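Long-range contact in bifunctional GH43-CE protein (Bacteroides eggerthii, PDB 6MLY), which probably cleaves xylose units from xylan through its GH43 domain and carries a second, carbohydrate esterase domain of the alpha/beta-hydrolase clan: residues N560-Q568 against F579-R587. Sequence-based numbering, arbitrary orientation.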
loop_
_atom_site.group_PDB
_atom_site.type_symbol
_atom_site.label_atom_id
_atom_site.label_comp_id
_atom_site.label_asym_id
_atom_site.label_seq_id
_atom_site.Cartn_x
_atom_site.Cartn_y
_atom_site.Cartn_z
ATOM N N ASN A 560 19.743 10.142 0.951
ATOM C CA ASN A 560 18.582 10.832 1.516
ATOM C C ASN A 560 17.386 9.874 1.582
ATOM O O ASN A 560 16.246 10.321 1.734
ATOM C CB ASN A 560 18.256 12.109 0.737
ATOM C CG ASN A 560 18.016 11.883 -0.742
ATOM O OD1 ASN A 560 17.782 10.758 -1.181
ATOM N ND2 ASN A 560 18.060 12.953 -1.518
ATOM N N ASN A 561 17.661 8.565 1.514
ATOM C CA ASN A 561 16.646 7.590 1.131
ATOM C C ASN A 561 16.908 6.196 1.725
ATOM O O ASN A 561 16.364 5.217 1.218
ATOM C CB ASN A 561 16.572 7.492 -0.397
ATOM C CG ASN A 561 17.834 6.941 -1.032
ATOM O OD1 ASN A 561 18.911 6.936 -0.419
ATOM N ND2 ASN A 561 17.707 6.471 -2.265
ATOM N N MET A 562 17.696 6.093 2.799
ATOM C CA MET A 562 18.176 4.780 3.270
ATOM C C MET A 562 17.740 4.518 4.718
ATOM O O MET A 562 18.410 3.794 5.449
ATOM C CB MET A 562 19.702 4.688 3.167
ATOM C CG MET A 562 20.198 4.576 1.737
ATOM S SD MET A 562 21.764 3.668 1.605
ATOM C CE MET A 562 22.878 4.740 2.508
ATOM N N LYS A 563 16.593 5.082 5.107
ATOM C CA LYS A 563 16.009 4.859 6.429
ATOM C C LYS A 563 15.526 3.407 6.566
ATOM O O LYS A 563 15.473 2.875 7.672
ATOM C CB LYS A 563 14.844 5.824 6.656
ATOM C CG LYS A 563 13.744 5.734 5.608
ATOM C CD LYS A 563 12.666 6.764 5.775
ATOM C CE LYS A 563 11.689 6.740 4.626
ATOM N NZ LYS A 563 10.499 7.551 4.949
ATOM N N GLN A 564 15.148 2.792 5.438
ATOM C CA GLN A 564 14.694 1.392 5.382
ATOM C C GLN A 564 15.844 0.451 5.781
ATOM O O GLN A 564 15.607 -0.564 6.439
ATOM C CB GLN A 564 14.147 1.073 3.985
ATOM C CG GLN A 564 13.852 -0.404 3.736
ATOM C CD GLN A 564 12.761 -0.977 4.613
ATOM O OE1 GLN A 564 12.847 -2.141 5.067
ATOM N NE2 GLN A 564 11.708 -0.174 4.840
ATOM N N ALA A 565 17.077 0.789 5.377
ATOM C CA ALA A 565 18.283 -0.024 5.677
ATOM C C ALA A 565 18.600 -0.011 7.182
ATOM O O ALA A 565 19.037 -1.020 7.734
ATOM C CB ALA A 565 19.466 0.476 4.877
ATOM N N ALA A 566 18.387 1.145 7.820
ATOM C CA ALA A 566 18.615 1.337 9.249
ATOM C C ALA A 566 17.662 0.455 10.065
ATOM O O ALA A 566 18.037 -0.062 11.117
ATOM C CB ALA A 566 18.445 2.794 9.601
ATOM N N PHE A 567 16.430 0.294 9.572
ATOM C CA PHE A 567 15.403 -0.482 10.266
ATOM C C PHE A 567 15.794 -1.967 10.315
ATOM O O PHE A 567 15.668 -2.620 11.357
ATOM C CB PHE A 567 14.034 -0.302 9.607
ATOM C CG PHE A 567 12.919 -0.966 10.371
ATOM C CD1 PHE A 567 12.509 -0.462 11.597
ATOM C CD2 PHE A 567 12.309 -2.115 9.892
ATOM C CE1 PHE A 567 11.496 -1.080 12.316
ATOM C CE2 PHE A 567 11.297 -2.732 10.612
ATOM C CZ PHE A 567 10.892 -2.213 11.823
ATOM N N GLN A 568 16.280 -2.493 9.186
ATOM C CA GLN A 568 16.598 -3.912 9.059
ATOM C C GLN A 568 17.724 -4.296 10.028
ATOM O O GLN A 568 17.806 -5.452 10.432
ATOM C CB GLN A 568 16.960 -4.251 7.611
ATOM C CG GLN A 568 15.746 -4.294 6.692
ATOM C CD GLN A 568 16.123 -4.321 5.232
ATOM O OE1 GLN A 568 16.945 -5.125 4.797
ATOM N NE2 GLN A 568 15.513 -3.440 4.457
ATOM N N PHE A 579 10.149 -0.571 22.518
ATOM C CA PHE A 579 10.472 0.779 22.054
ATOM C C PHE A 579 9.752 1.074 20.733
ATOM O O PHE A 579 9.754 0.250 19.814
ATOM C CB PHE A 579 11.977 0.951 21.846
ATOM C CG PHE A 579 12.765 1.209 23.106
ATOM C CD1 PHE A 579 13.622 0.247 23.622
ATOM C CD2 PHE A 579 12.658 2.423 23.769
ATOM C CE1 PHE A 579 14.346 0.492 24.778
ATOM C CE2 PHE A 579 13.386 2.668 24.921
ATOM C CZ PHE A 579 14.224 1.701 25.425
ATOM N N ALA A 580 9.153 2.265 20.649
ATOM C CA ALA A 580 8.744 2.825 19.373
ATOM C C ALA A 580 10.011 3.190 18.599
ATOM O O ALA A 580 10.947 3.731 19.174
ATOM C CB ALA A 580 7.856 4.027 19.577
ATOM N N VAL A 581 10.033 2.870 17.306
ATOM C CA VAL A 581 11.208 3.077 16.473
ATOM C C VAL A 581 10.853 4.110 15.398
ATOM O O VAL A 581 9.732 4.106 14.884
ATOM C CB VAL A 581 11.693 1.747 15.865
ATOM C CG1 VAL A 581 12.912 1.937 14.979
ATOM C CG2 VAL A 581 11.963 0.702 16.940
ATOM N N VAL A 582 11.812 4.994 15.090
ATOM C CA VAL A 582 11.631 6.078 14.119
ATOM C C VAL A 582 12.915 6.219 13.297
ATOM O O VAL A 582 13.762 7.041 13.619
ATOM C CB VAL A 582 11.281 7.420 14.796
ATOM C CG1 VAL A 582 11.089 8.535 13.776
ATOM C CG2 VAL A 582 10.064 7.318 15.701
ATOM N N SER A 583 13.055 5.430 12.230
ATOM C CA SER A 583 14.142 5.664 11.287
ATOM C C SER A 583 13.809 6.901 10.443
ATOM O O SER A 583 12.679 7.051 9.975
ATOM C CB SER A 583 14.418 4.463 10.426
ATOM O OG SER A 583 15.714 4.568 9.847
ATOM N N ILE A 584 14.802 7.779 10.266
ATOM C CA ILE A 584 14.610 9.069 9.612
ATOM C C ILE A 584 15.545 9.163 8.402
ATOM O O ILE A 584 16.537 8.434 8.321
ATOM C CB ILE A 584 14.846 10.227 10.605
ATOM C CG1 ILE A 584 16.330 10.408 10.943
ATOM C CG2 ILE A 584 14.001 10.047 11.857
ATOM C CD1 ILE A 584 16.618 11.623 11.793
ATOM N N ASN A 585 15.208 10.078 7.485
ATOM C CA ASN A 585 16.083 10.496 6.390
ATOM C C ASN A 585 16.686 11.868 6.725
ATOM O O ASN A 585 16.182 12.599 7.582
ATOM C CB ASN A 585 15.356 10.549 5.040
ATOM C CG ASN A 585 15.190 9.202 4.363
ATOM O OD1 ASN A 585 15.882 8.231 4.676
ATOM N ND2 ASN A 585 14.283 9.141 3.404
ATOM N N HIS A 586 17.777 12.199 6.033
ATOM C CA HIS A 586 18.359 13.529 6.051
ATOM C C HIS A 586 18.785 13.895 4.626
ATOM O O HIS A 586 19.068 13.019 3.823
ATOM C CB HIS A 586 19.533 13.582 7.037
ATOM C CG HIS A 586 20.694 12.732 6.637
ATOM N ND1 HIS A 586 21.588 13.119 5.658
ATOM C CD2 HIS A 586 21.112 11.525 7.079
ATOM C CE1 HIS A 586 22.504 12.183 5.509
ATOM N NE2 HIS A 586 22.238 11.194 6.372
ATOM N N ARG A 587 18.838 15.196 4.331
ATOM C CA ARG A 587 19.248 15.680 3.015
ATOM C C ARG A 587 20.708 15.283 2.762
ATOM O O ARG A 587 21.557 15.421 3.645
ATOM C CB ARG A 587 19.062 17.198 2.921
ATOM C CG ARG A 587 17.607 17.646 2.903
ATOM C CD ARG A 587 17.476 19.155 2.965
ATOM N NE ARG A 587 17.846 19.685 4.268
ATOM C CZ ARG A 587 18.046 20.972 4.534
ATOM N NH1 ARG A 587 18.065 21.858 3.553
ATOM N NH2 ARG A 587 18.224 21.365 5.783
#
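Ser583 of strand 579-584 and Asn585 just after it meet the first turn of helix 563-577 at Lys563. The contact belongs to a beta-alpha-beta unit, strand 546-552, helix 563-577 and strand 579-584, in the alpha/beta-hydrolase-like esterase domain. Helix and strand run roughly antiparallel, at 143°, with their axes 7.3 Å apart. With chi1 at -161°, Ser583 OG stands opposite the backbone N and faces the helix. It donates to Lys563 O over 2.8 Å, in the carbonyl plane and on a lone pair. Leu551 O of strand 546-552 is a second acceptor at this hydroxyl, so the proton is probably shared or alternates between the two. Ala566 CB packs beside the same Ser583 OG at 3.3 Å. Asn585 lies across the root of the Lys563 side chain at about a right angle. Its OD1 takes a weak, bent bond from Lys563 N (3.3 Å, 126°), at the start of the helix just after the N-cap residue Met562. Asn585 ND2 is hydrogen-bonded to Glu530 O. The Lys563 chain crosses the amide, with CB and CG nearest Asn585 OD1 and CE nearest Asn585 ND2, before NZ goes on to salt bridges with Asp535 and Asp521. A leucine in place of Asn585 would probably leave Lys563 N without this acceptor and Glu530 O without its donor. Two residues before Ser583, Val581 CG1 approaches the edge of the Phe567 ring, near its plane. That ring also stacks with Tyr537 of strand 533-537. At the loop end, Asn560 turns its amide away to Asp591, while its CA makes a CH...O contact with His586 O at 3.2 Å.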